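Local coordinates for protein putative pyrroline carboxylate reductase (Streptococcus pyogenes, PDB 2AHR) that probably catalyses the NAD(P)H-dependent reduction of 1-pyrroline-5-carboxylate to L-proline, the final step of proline biosynthesis, at residues Phe73-Lys78 with Leu98-Val102; Asp105-Ile111 with Leu126-Val132; Ile176-Ala180 with Ala193-Thr198. All blocks are in the same frame, centred on the assembly; numbering follows the deposited sequence.

Followed from the N terminus, the chain makes these three contacts in series, each loop closing before the next opens, so none nests or crosses. Contact 1 (73-78 with 98-102) closes over strand 86-88 and pairs two helices of the NADP-binding Rossmann domain. Contact 2 (105-111 with 126-132) closes the hairpin of strands 108-112 and 122-128, the one antiparallel pairing in an otherwise parallel sheet. These two have centres about 15 Å apart and touch: Leu108 CD2 lies 3.7 Å from Val102 CG1, so helix 95-102 packs directly onto the strand that follows it. Contact 3 (176-180 with 193-198) joins two long helices of the C-terminal dimerisation region, about 43 Å from contact 1 and about 41 Å from contact 2, centre to centre.

Contact 1. Residues Phe73-Lys78 with Leu98-Val102; sequences FETVLK and LATFV. With NAP (NADP nicotinamide-adenine-dinucleotide phosphate), chain S.
Two helices of the NADP-binding Rossmann domain pack here, and the first also borders the adenine pocket: Val76 CG2 is 3.8 Å from N6A of NAP. Helices 73-77 and 98-102 run in nearly the same direction, at a signed crossing angle of -29° with axes 9.7 Å apart at closest approach. Their nearest CA atoms, those of Lys78 and Phe101, are 5.2 Å apart, so the segments converge at their C-terminal ends. Phe101 (chi1 m) is the centrepiece, with 116 Å² of the 348 Å² buried in all. Glu74 CA lies over one face of its ring, while Lys78 CE meets the ring edge, 3.6 Å from Phe101 CD1. An i to i+4 salt bridge, Lys78 NZ to Glu74 OE1 at 3.1 Å, links the two residues that flank the ring; the extended Lys78 chain (chi2 to chi4 all t) gives it the span. On the more buried side, Leu98 (chi1 t, chi2 p) extends CD1 to 3.7 Å from both Phe73 CE2 and Leu77 CD1. Leu77 CB reaches Phe101 CB and Val102 CG2, each at 4.2 Å, and Phe73 CB stands 4.0 Å from Phe101 CE2. The interface is therefore apolar apart from its salt-bridged margin. Parallel helices beside the parallel part of the sheet are characteristic of this fold's beta-alpha-beta repeats. Phe73, Leu77 and Leu98 all rest on Leu66 of strand 63-66, Phe73 and Leu98 also touch Ser88 of strand 86-88, and Leu98 and Val102 continue onto Leu108 of strand 108-112.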
loop_
_atom_site.group_PDB
_atom_site.type_symbol
_atom_site.label_atom_id
_atom_site.label_comp_id
_atom_site.label_asym_id
_atom_site.label_seq_id
_atom_site.Cartn_x
_atom_site.Cartn_y
_atom_site.Cartn_z
ATOM N N PHE E 73 1.408 29.594 28.080
ATOM C CA PHE E 73 2.537 30.254 28.751
ATOM C C PHE E 73 2.534 31.792 28.600
ATOM O O PHE E 73 2.570 32.512 29.593
ATOM C CB PHE E 73 3.881 29.642 28.293
ATOM C CG PHE E 73 4.398 28.523 29.194
ATOM C CD1 PHE E 73 3.562 27.479 29.596
ATOM C CD2 PHE E 73 5.732 28.506 29.610
ATOM C CE1 PHE E 73 4.039 26.453 30.426
ATOM C CE2 PHE E 73 6.220 27.486 30.428
ATOM C CZ PHE E 73 5.369 26.464 30.841
ATOM N N GLU E 74 2.473 32.278 27.360
ATOM C CA GLU E 74 2.449 33.716 27.076
ATOM C C GLU E 74 1.270 34.420 27.755
ATOM O O GLU E 74 1.470 35.316 28.573
ATOM C CB GLU E 74 2.426 33.953 25.567
ATOM C CG GLU E 74 2.576 35.407 25.164
ATOM C CD GLU E 74 3.287 35.579 23.830
ATOM O OE1 GLU E 74 3.900 36.652 23.622
ATOM O OE2 GLU E 74 3.250 34.643 22.994
ATOM N N THR E 75 0.054 33.994 27.425
ATOM C CA THR E 75 -1.169 34.528 28.028
ATOM C C THR E 75 -1.140 34.589 29.562
ATOM O O THR E 75 -1.484 35.618 30.150
ATOM C CB THR E 75 -2.394 33.715 27.567
ATOM O OG1 THR E 75 -2.554 33.884 26.154
ATOM C CG2 THR E 75 -3.680 34.171 28.277
ATOM N N VAL E 76 -0.727 33.496 30.203
ATOM C CA VAL E 76 -0.817 33.391 31.660
ATOM C C VAL E 76 0.371 34.019 32.392
ATOM O O VAL E 76 0.192 34.549 33.484
ATOM C CB VAL E 76 -1.059 31.903 32.140
ATOM C CG1 VAL E 76 -1.155 31.804 33.669
ATOM C CG2 VAL E 76 -2.326 31.306 31.493
ATOM N N LEU E 77 1.567 33.973 31.805
ATOM C CA LEU E 77 2.788 34.375 32.533
ATOM C C LEU E 77 3.196 35.849 32.424
ATOM O O LEU E 77 3.722 36.427 33.385
ATOM C CB LEU E 77 3.984 33.489 32.156
ATOM C CG LEU E 77 3.820 31.970 32.298
ATOM C CD1 LEU E 77 5.095 31.280 31.881
ATOM C CD2 LEU E 77 3.412 31.575 33.712
ATOM N N LYS E 78 2.973 36.443 31.253
ATOM C CA LYS E 78 3.435 37.803 30.985
ATOM C C LYS E 78 2.888 38.852 31.983
ATOM O O LYS E 78 3.680 39.633 32.528
ATOM C CB LYS E 78 3.204 38.201 29.518
ATOM C CG LYS E 78 4.170 37.541 28.549
ATOM C CD LYS E 78 4.425 38.377 27.298
ATOM C CE LYS E 78 5.476 37.694 26.423
ATOM N NZ LYS E 78 5.884 38.454 25.195
ATOM N N LEU E 98 11.161 30.901 27.980
ATOM C CA LEU E 98 10.533 31.113 29.290
ATOM C C LEU E 98 11.018 32.428 29.913
ATOM O O LEU E 98 10.231 33.176 30.483
ATOM C CB LEU E 98 10.799 29.928 30.246
ATOM C CG LEU E 98 10.159 30.007 31.651
ATOM C CD1 LEU E 98 8.621 30.093 31.602
ATOM C CD2 LEU E 98 10.594 28.857 32.573
ATOM N N ALA E 99 12.320 32.689 29.796
ATOM C CA ALA E 99 12.924 33.926 30.295
ATOM C C ALA E 99 12.307 35.179 29.676
ATOM O O ALA E 99 12.199 36.189 30.348
ATOM C CB ALA E 99 14.429 33.916 30.097
ATOM N N THR E 100 11.891 35.115 28.412
ATOM C CA THR E 100 11.222 36.261 27.773
ATOM C C THR E 100 9.808 36.478 28.320
ATOM O O THR E 100 9.292 37.600 28.265
ATOM C CB THR E 100 11.197 36.196 26.185
ATOM O OG1 THR E 100 10.159 35.319 25.726
ATOM C CG2 THR E 100 12.545 35.763 25.599
ATOM N N PHE E 101 9.183 35.421 28.847
ATOM C CA PHE E 101 7.819 35.532 29.366
ATOM C C PHE E 101 7.823 36.019 30.798
ATOM O O PHE E 101 6.823 36.549 31.272
ATOM C CB PHE E 101 7.084 34.191 29.360
ATOM C CG PHE E 101 6.922 33.567 28.004
ATOM C CD1 PHE E 101 6.563 34.326 26.896
ATOM C CD2 PHE E 101 7.087 32.204 27.848
ATOM C CE1 PHE E 101 6.406 33.732 25.635
ATOM C CE2 PHE E 101 6.921 31.604 26.603
ATOM C CZ PHE E 101 6.582 32.369 25.493
ATOM N N VAL E 102 8.962 35.856 31.466
ATOM C CA VAL E 102 9.035 35.792 32.930
ATOM C C VAL E 102 10.189 36.617 33.555
ATOM O O VAL E 102 10.112 37.018 34.719
ATOM C CB VAL E 102 9.079 34.286 33.351
ATOM C CG1 VAL E 102 10.291 33.935 34.206
ATOM C CG2 VAL E 102 7.761 33.842 33.946
HETATM P PA NAP S . -4.115 19.226 31.673
HETATM O O1A NAP S . -5.029 19.719 30.607
HETATM O O2A NAP S . -4.619 17.940 32.237
HETATM O O5B NAP S . -3.885 20.313 32.848
HETATM C C5B NAP S . -3.784 21.696 32.596
HETATM C C4B NAP S . -4.458 22.426 33.755
HETATM O O4B NAP S . -4.165 23.813 33.749
HETATM C C3B NAP S . -5.977 22.270 33.701
HETATM O O3B NAP S . -6.396 21.639 34.892
HETATM C C2B NAP S . -6.528 23.683 33.582
HETATM O O2B NAP S . -7.631 23.962 34.430
HETATM C C1B NAP S . -5.354 24.520 34.071
HETATM N N9A NAP S . -5.423 25.907 33.548
HETATM C C8A NAP S . -6.004 26.341 32.377
HETATM N N7A NAP S . -5.858 27.686 32.299
HETATM C C5A NAP S . -5.199 28.122 33.403
HETATM C C6A NAP S . -4.811 29.393 33.828
HETATM N N6A NAP S . -5.532 30.437 33.422
HETATM N N1A NAP S . -4.139 29.516 35.028
HETATM C C2A NAP S . -3.877 28.404 35.809
HETATM N N3A NAP S . -4.278 27.154 35.385
HETATM C C4A NAP S . -4.926 27.012 34.200
HETATM O O3 NAP S . -2.612 19.097 31.075
HETATM P PN NAP S . -1.484 18.091 31.662
HETATM O O1N NAP S . -1.594 16.818 30.894
HETATM O O2N NAP S . -1.514 18.041 33.149
HETATM O O5D NAP S . -0.132 18.841 31.192
HETATM C C5D NAP S . 0.386 19.945 31.900
HETATM C C4D NAP S . 1.863 20.135 31.561
HETATM O O4D NAP S . 2.616 18.971 31.842
HETATM C C3D NAP S . 2.061 20.445 30.081
HETATM O O3D NAP S . 2.899 21.572 29.994
HETATM C C2D NAP S . 2.735 19.222 29.474
HETATM O O2D NAP S . 3.649 19.614 28.456
HETATM C C1D NAP S . 3.384 18.564 30.711
HETATM N N1N NAP S . 3.467 17.080 30.716
HETATM C C2N NAP S . 2.331 16.296 30.712
HETATM C C3N NAP S . 2.436 14.902 30.750
HETATM C C7N NAP S . 1.220 14.031 30.872
HETATM O O7N NAP S . 1.440 12.643 30.976
HETATM N N7N NAP S . -0.008 14.566 30.889
HETATM C C4N NAP S . 3.702 14.305 30.797
HETATM C C5N NAP S . 4.843 15.095 30.811
HETATM C C6N NAP S . 4.706 16.484 30.773
HETATM P P2B NAP S . -9.144 23.453 34.163
HETATM O O1X NAP S . -10.050 24.156 35.160
HETATM O O2X NAP S . -9.563 23.835 32.761
HETATM O O3X NAP S . -9.239 21.948 34.344
#

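Contact 2. Residues Asp105-Ile111 with Leu126-Val132; sequences DLPLLRI and LTGNALV
Pro107 lies against Leu131 and Val132, its CB 4.2 Å from Leu131 CB and 3.9 Å from Val132 CG2, at the open end of the antiparallel hairpin that joins the parallel part of the Rossmann sheet to its last strands. Strands 108-111 and 126-128 run at 161°, axes 4.6 Å apart. Leu109-Gly128 (CA-CA 4.2 Å) and Ile111-Leu126 (CA-CA 4.6 Å) are non-hydrogen-bonded pairs. Between them, in the hydrogen-bonded pair, Arg110 N donates to Thr127 O at 2.8 Å and Thr127 N to Arg110 O at 2.9 Å. Asn129 N donates to Leu108 O at 2.8 Å. Beyond this last backbone bond the Asn129 side chain (chi1 p) continues the pairing, ND2 giving to Leu106 O and OD1 accepting from Leu108 N, both at 3.1 Å. Asn129 opens a type I turn, Val132 N donating a hydrogen bond to Asn129 O at 3.1 Å, which folds Val132 CG2 back to 3.8 Å from Leu109 CG. On that face Leu126 CD1 meets Leu109 CD2 at 3.8 Å and Ile111 CG2 at 3.9 Å. Helix 134-145 covers this face through Val140 and Thr144, helix 95-102 packs on Leu108 and Arg110 across the sheet, and backbone hydrogen bonds join strand 108-112 to parallel strand 86-88 and Leu126 to Phe151 of strand 148-152.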
loop_
_atom_site.group_PDB
_atom_site.type_symbol
_atom_site.label_atom_id
_atom_site.label_comp_id
_atom_site.label_asym_id
_atom_site.label_seq_id
_atom_site.Cartn_x
_atom_site.Cartn_y
_atom_site.Cartn_z
ATOM N N ASP E 105 16.339 37.824 34.938
ATOM C CA ASP E 105 17.052 37.808 36.217
ATOM C C ASP E 105 16.658 36.636 37.125
ATOM O O ASP E 105 17.045 36.598 38.287
ATOM C CB ASP E 105 16.883 39.151 36.951
ATOM C CG ASP E 105 15.421 39.515 37.203
ATOM O OD1 ASP E 105 14.521 39.011 36.487
ATOM O OD2 ASP E 105 15.171 40.316 38.130
ATOM N N LEU E 106 15.921 35.666 36.588
ATOM C CA LEU E 106 15.474 34.517 37.382
ATOM C C LEU E 106 16.223 33.217 37.058
ATOM O O LEU E 106 16.435 32.893 35.884
ATOM C CB LEU E 106 13.963 34.322 37.247
ATOM C CG LEU E 106 13.151 35.537 37.708
ATOM C CD1 LEU E 106 11.694 35.415 37.296
ATOM C CD2 LEU E 106 13.283 35.771 39.224
ATOM N N PRO E 107 16.649 32.481 38.101
ATOM C CA PRO E 107 17.091 31.110 37.854
ATOM C C PRO E 107 15.884 30.303 37.378
ATOM O O PRO E 107 14.836 30.337 38.010
ATOM C CB PRO E 107 17.565 30.633 39.239
ATOM C CG PRO E 107 17.826 31.933 40.025
ATOM C CD PRO E 107 16.754 32.853 39.526
ATOM N N LEU E 108 16.019 29.623 36.243
ATOM C CA LEU E 108 14.907 28.853 35.681
ATOM C C LEU E 108 15.328 27.423 35.408
ATOM O O LEU E 108 16.456 27.155 34.931
ATOM C CB LEU E 108 14.357 29.493 34.397
ATOM C CG LEU E 108 13.915 30.969 34.414
ATOM C CD1 LEU E 108 13.842 31.502 33.002
ATOM C CD2 LEU E 108 12.586 31.178 35.154
ATOM N N LEU E 109 14.416 26.510 35.718
ATOM C CA LEU E 109 14.664 25.086 35.525
ATOM C C LEU E 109 13.576 24.433 34.715
ATOM O O LEU E 109 12.408 24.831 34.783
ATOM C CB LEU E 109 14.817 24.358 36.867
ATOM C CG LEU E 109 15.980 24.839 37.733
ATOM C CD1 LEU E 109 15.463 25.785 38.817
ATOM C CD2 LEU E 109 16.751 23.676 38.324
ATOM N N ARG E 110 13.976 23.430 33.938
ATOM C CA ARG E 110 13.025 22.575 33.248
ATOM C C ARG E 110 13.082 21.134 33.750
ATOM O O ARG E 110 14.170 20.567 33.923
ATOM C CB ARG E 110 13.278 22.573 31.727
ATOM C CG ARG E 110 12.740 23.764 30.978
ATOM C CD ARG E 110 12.987 23.586 29.471
ATOM N NE ARG E 110 12.041 22.658 28.842
ATOM C CZ ARG E 110 12.129 22.250 27.575
ATOM N NH1 ARG E 110 13.124 22.670 26.796
ATOM N NH2 ARG E 110 11.216 21.425 27.086
ATOM N N ILE E 111 11.899 20.553 33.948
ATOM C CA ILE E 111 11.750 19.123 34.172
ATOM C C ILE E 111 10.862 18.463 33.100
ATOM O O ILE E 111 9.972 19.111 32.490
ATOM C CB ILE E 111 11.212 18.794 35.601
ATOM C CG1 ILE E 111 9.799 19.356 35.800
ATOM C CG2 ILE E 111 12.205 19.269 36.681
ATOM C CD1 ILE E 111 9.096 18.881 37.122
ATOM N N LEU E 126 15.970 16.798 34.113
ATOM C CA LEU E 126 16.159 18.050 34.838
ATOM C C LEU E 126 17.279 18.851 34.199
ATOM O O LEU E 126 18.363 18.323 33.948
ATOM C CB LEU E 126 16.499 17.790 36.316
ATOM C CG LEU E 126 17.021 18.966 37.183
ATOM C CD1 LEU E 126 15.940 20.033 37.383
ATOM C CD2 LEU E 126 17.529 18.450 38.532
ATOM N N THR E 127 17.022 20.125 33.938
ATOM C CA THR E 127 18.089 21.031 33.528
ATOM C C THR E 127 17.817 22.467 34.001
ATOM O O THR E 127 16.674 22.825 34.281
ATOM C CB THR E 127 18.346 20.948 31.998
ATOM O OG1 THR E 127 19.646 21.469 31.713
ATOM C CG2 THR E 127 17.283 21.710 31.198
ATOM N N GLY E 128 18.868 23.288 34.058
ATOM C CA GLY E 128 18.743 24.693 34.479
ATOM C C GLY E 128 19.453 25.716 33.597
ATOM O O GLY E 128 20.396 25.383 32.860
ATOM N N ASN E 129 18.990 26.962 33.643
ATOM C CA ASN E 129 19.690 28.028 32.928
ATOM C C ASN E 129 20.980 28.421 33.646
ATOM O O ASN E 129 21.313 27.874 34.709
ATOM C CB ASN E 129 18.785 29.238 32.598
ATOM C CG ASN E 129 18.348 30.032 33.829
ATOM O OD1 ASN E 129 18.815 29.795 34.948
ATOM N ND2 ASN E 129 17.422 30.987 33.619
ATOM N N ALA E 130 21.714 29.349 33.046
ATOM C CA ALA E 130 23.015 29.762 33.557
ATOM C C ALA E 130 22.937 30.452 34.944
ATOM O O ALA E 130 23.953 30.570 35.638
ATOM C CB ALA E 130 23.704 30.646 32.523
ATOM N N LEU E 131 21.726 30.859 35.347
ATOM C CA LEU E 131 21.482 31.478 36.662
ATOM C C LEU E 131 21.249 30.502 37.829
ATOM O O LEU E 131 21.165 30.926 38.995
ATOM C CB LEU E 131 20.308 32.449 36.580
ATOM C CG LEU E 131 20.624 33.770 35.878
ATOM C CD1 LEU E 131 19.380 34.619 35.717
ATOM C CD2 LEU E 131 21.703 34.498 36.664
ATOM N N VAL E 132 21.133 29.208 37.508
ATOM C CA VAL E 132 20.925 28.162 38.501
ATOM C C VAL E 132 22.253 27.700 39.089
ATOM O O VAL E 132 23.144 27.255 38.363
ATOM C CB VAL E 132 20.169 26.947 37.884
ATOM C CG1 VAL E 132 20.149 25.760 38.865
ATOM C CG2 VAL E 132 18.756 27.347 37.465
#

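Contact 3. Residues Ile176-Ala180 with Ala193-Thr198; sequences IEALA and ALEIVT
This is a buried, apolar helix-helix contact between helices 158-185 and 190-210 in the dimerisation region, near the bend that joins them. Both segments are regular alpha-helix; their axes approach to 8.9 Å at 127°, well short of antiparallel. Ala180 and Ala193, the residues nearest that bend, have CA atoms 4.9 Å apart, and Ala193 CB sits 3.6 Å from Ala180 O: small side chains let the backbones close here. Beside them Leu194 (chi1 m, chi2 t) brings CD2 to 3.8 Å from Ala180 CB. Farther along, bulkier groups fill the widening gap: Ile176 CG2 lies 3.9 Å from both Leu194 CD2 and Val197 CG2, and Leu179 CB is 4.0 Å from Val197 CG1. Thr198 OG1 donates a hydrogen bond to Leu194 O within its own helix at 2.6 Å. Pro215, Val245 and Leu208 of the second subunit pack on Leu194, Leu179 and Thr198 respectively, so this obliquely crossed helical hairpin belongs to the all-helical dimer interface of pyrroline-5-carboxylate reductases.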
loop_
_atom_site.group_PDB
_atom_site.type_symbol
_atom_site.label_atom_id
_atom_site.label_comp_id
_atom_site.label_asym_id
_atom_site.label_seq_id
_atom_site.Cartn_x
_atom_site.Cartn_y
_atom_site.Cartn_z
ATOM N N ILE E 176 0.353 -2.623 25.172
ATOM C CA ILE E 176 -0.181 -3.573 26.132
ATOM C C ILE E 176 -1.650 -3.902 25.810
ATOM O O ILE E 176 -2.073 -5.064 25.847
ATOM C CB ILE E 176 0.003 -3.034 27.575
ATOM C CG1 ILE E 176 1.445 -3.259 28.039
ATOM C CG2 ILE E 176 -0.953 -3.725 28.562
ATOM C CD1 ILE E 176 1.810 -2.530 29.387
ATOM N N GLU E 177 -2.433 -2.873 25.494
ATOM C CA GLU E 177 -3.834 -3.061 25.145
ATOM C C GLU E 177 -3.942 -3.954 23.899
ATOM O O GLU E 177 -4.863 -4.799 23.805
ATOM C CB GLU E 177 -4.474 -1.711 24.882
ATOM C CG GLU E 177 -5.896 -1.767 24.372
ATOM C CD GLU E 177 -6.895 -2.149 25.440
ATOM O OE1 GLU E 177 -6.511 -2.258 26.618
ATOM O OE2 GLU E 177 -8.072 -2.362 25.094
ATOM N N ALA E 178 -2.995 -3.774 22.957
ATOM C CA ALA E 178 -3.008 -4.543 21.708
ATOM C C ALA E 178 -2.799 -6.032 21.955
ATOM O O ALA E 178 -3.503 -6.845 21.389
ATOM C CB ALA E 178 -1.944 -4.001 20.721
ATOM N N LEU E 179 -1.802 -6.381 22.780
ATOM C CA LEU E 179 -1.581 -7.779 23.181
ATOM C C LEU E 179 -2.814 -8.370 23.880
ATOM O O LEU E 179 -3.201 -9.511 23.625
ATOM C CB LEU E 179 -0.377 -7.868 24.131
ATOM C CG LEU E 179 0.979 -7.560 23.480
ATOM C CD1 LEU E 179 2.068 -7.350 24.532
ATOM C CD2 LEU E 179 1.334 -8.697 22.546
ATOM N N ALA E 180 -3.392 -7.605 24.790
ATOM C CA ALA E 180 -4.575 -8.051 25.531
ATOM C C ALA E 180 -5.798 -8.218 24.642
ATOM O O ALA E 180 -6.508 -9.212 24.755
ATOM C CB ALA E 180 -4.861 -7.109 26.680
ATOM N N ALA E 193 -6.315 -11.500 30.258
ATOM C CA ALA E 193 -5.285 -11.247 29.237
ATOM C C ALA E 193 -4.402 -10.088 29.682
ATOM O O ALA E 193 -3.178 -10.164 29.565
ATOM C CB ALA E 193 -5.916 -10.961 27.868
ATOM N N LEU E 194 -5.020 -9.031 30.225
ATOM C CA LEU E 194 -4.259 -7.866 30.726
ATOM C C LEU E 194 -3.322 -8.226 31.893
ATOM O O LEU E 194 -2.186 -7.748 31.980
ATOM C CB LEU E 194 -5.203 -6.746 31.198
ATOM C CG LEU E 194 -5.692 -5.683 30.223
ATOM C CD1 LEU E 194 -6.729 -4.773 30.926
ATOM C CD2 LEU E 194 -4.512 -4.855 29.661
ATOM N N GLU E 195 -3.818 -9.069 32.795
ATOM C CA GLU E 195 -3.050 -9.479 33.949
ATOM C C GLU E 195 -1.804 -10.234 33.490
ATOM O O GLU E 195 -0.696 -9.917 33.900
ATOM C CB GLU E 195 -3.928 -10.325 34.865
ATOM C CG GLU E 195 -3.186 -10.933 36.035
ATOM C CD GLU E 195 -4.038 -11.924 36.840
ATOM O OE1 GLU E 195 -5.126 -12.333 36.384
ATOM O OE2 GLU E 195 -3.599 -12.302 37.937
ATOM N N ILE E 196 -1.991 -11.210 32.614
ATOM C CA ILE E 196 -0.889 -11.980 32.084
ATOM C C ILE E 196 0.121 -11.103 31.349
ATOM O O ILE E 196 1.325 -11.248 31.591
ATOM C CB ILE E 196 -1.371 -13.067 31.111
ATOM C CG1 ILE E 196 -2.248 -14.097 31.849
ATOM C CG2 ILE E 196 -0.159 -13.706 30.367
ATOM C CD1 ILE E 196 -3.143 -14.950 30.917
ATOM N N VAL E 197 -0.335 -10.240 30.422
ATOM C CA VAL E 197 0.670 -9.462 29.676
ATOM C C VAL E 197 1.349 -8.353 30.518
ATOM O O VAL E 197 2.562 -8.121 30.381
ATOM C CB VAL E 197 0.273 -8.989 28.196
ATOM C CG1 VAL E 197 -0.862 -9.780 27.588
ATOM C CG2 VAL E 197 0.070 -7.503 28.102
ATOM N N THR E 198 0.589 -7.687 31.394
ATOM C CA THR E 198 1.186 -6.660 32.269
ATOM C C THR E 198 2.311 -7.275 33.134
ATOM O O THR E 198 3.388 -6.679 33.282
ATOM C CB THR E 198 0.129 -5.995 33.198
ATOM O OG1 THR E 198 -0.950 -5.453 32.404
ATOM C CG2 THR E 198 0.774 -4.876 34.015
#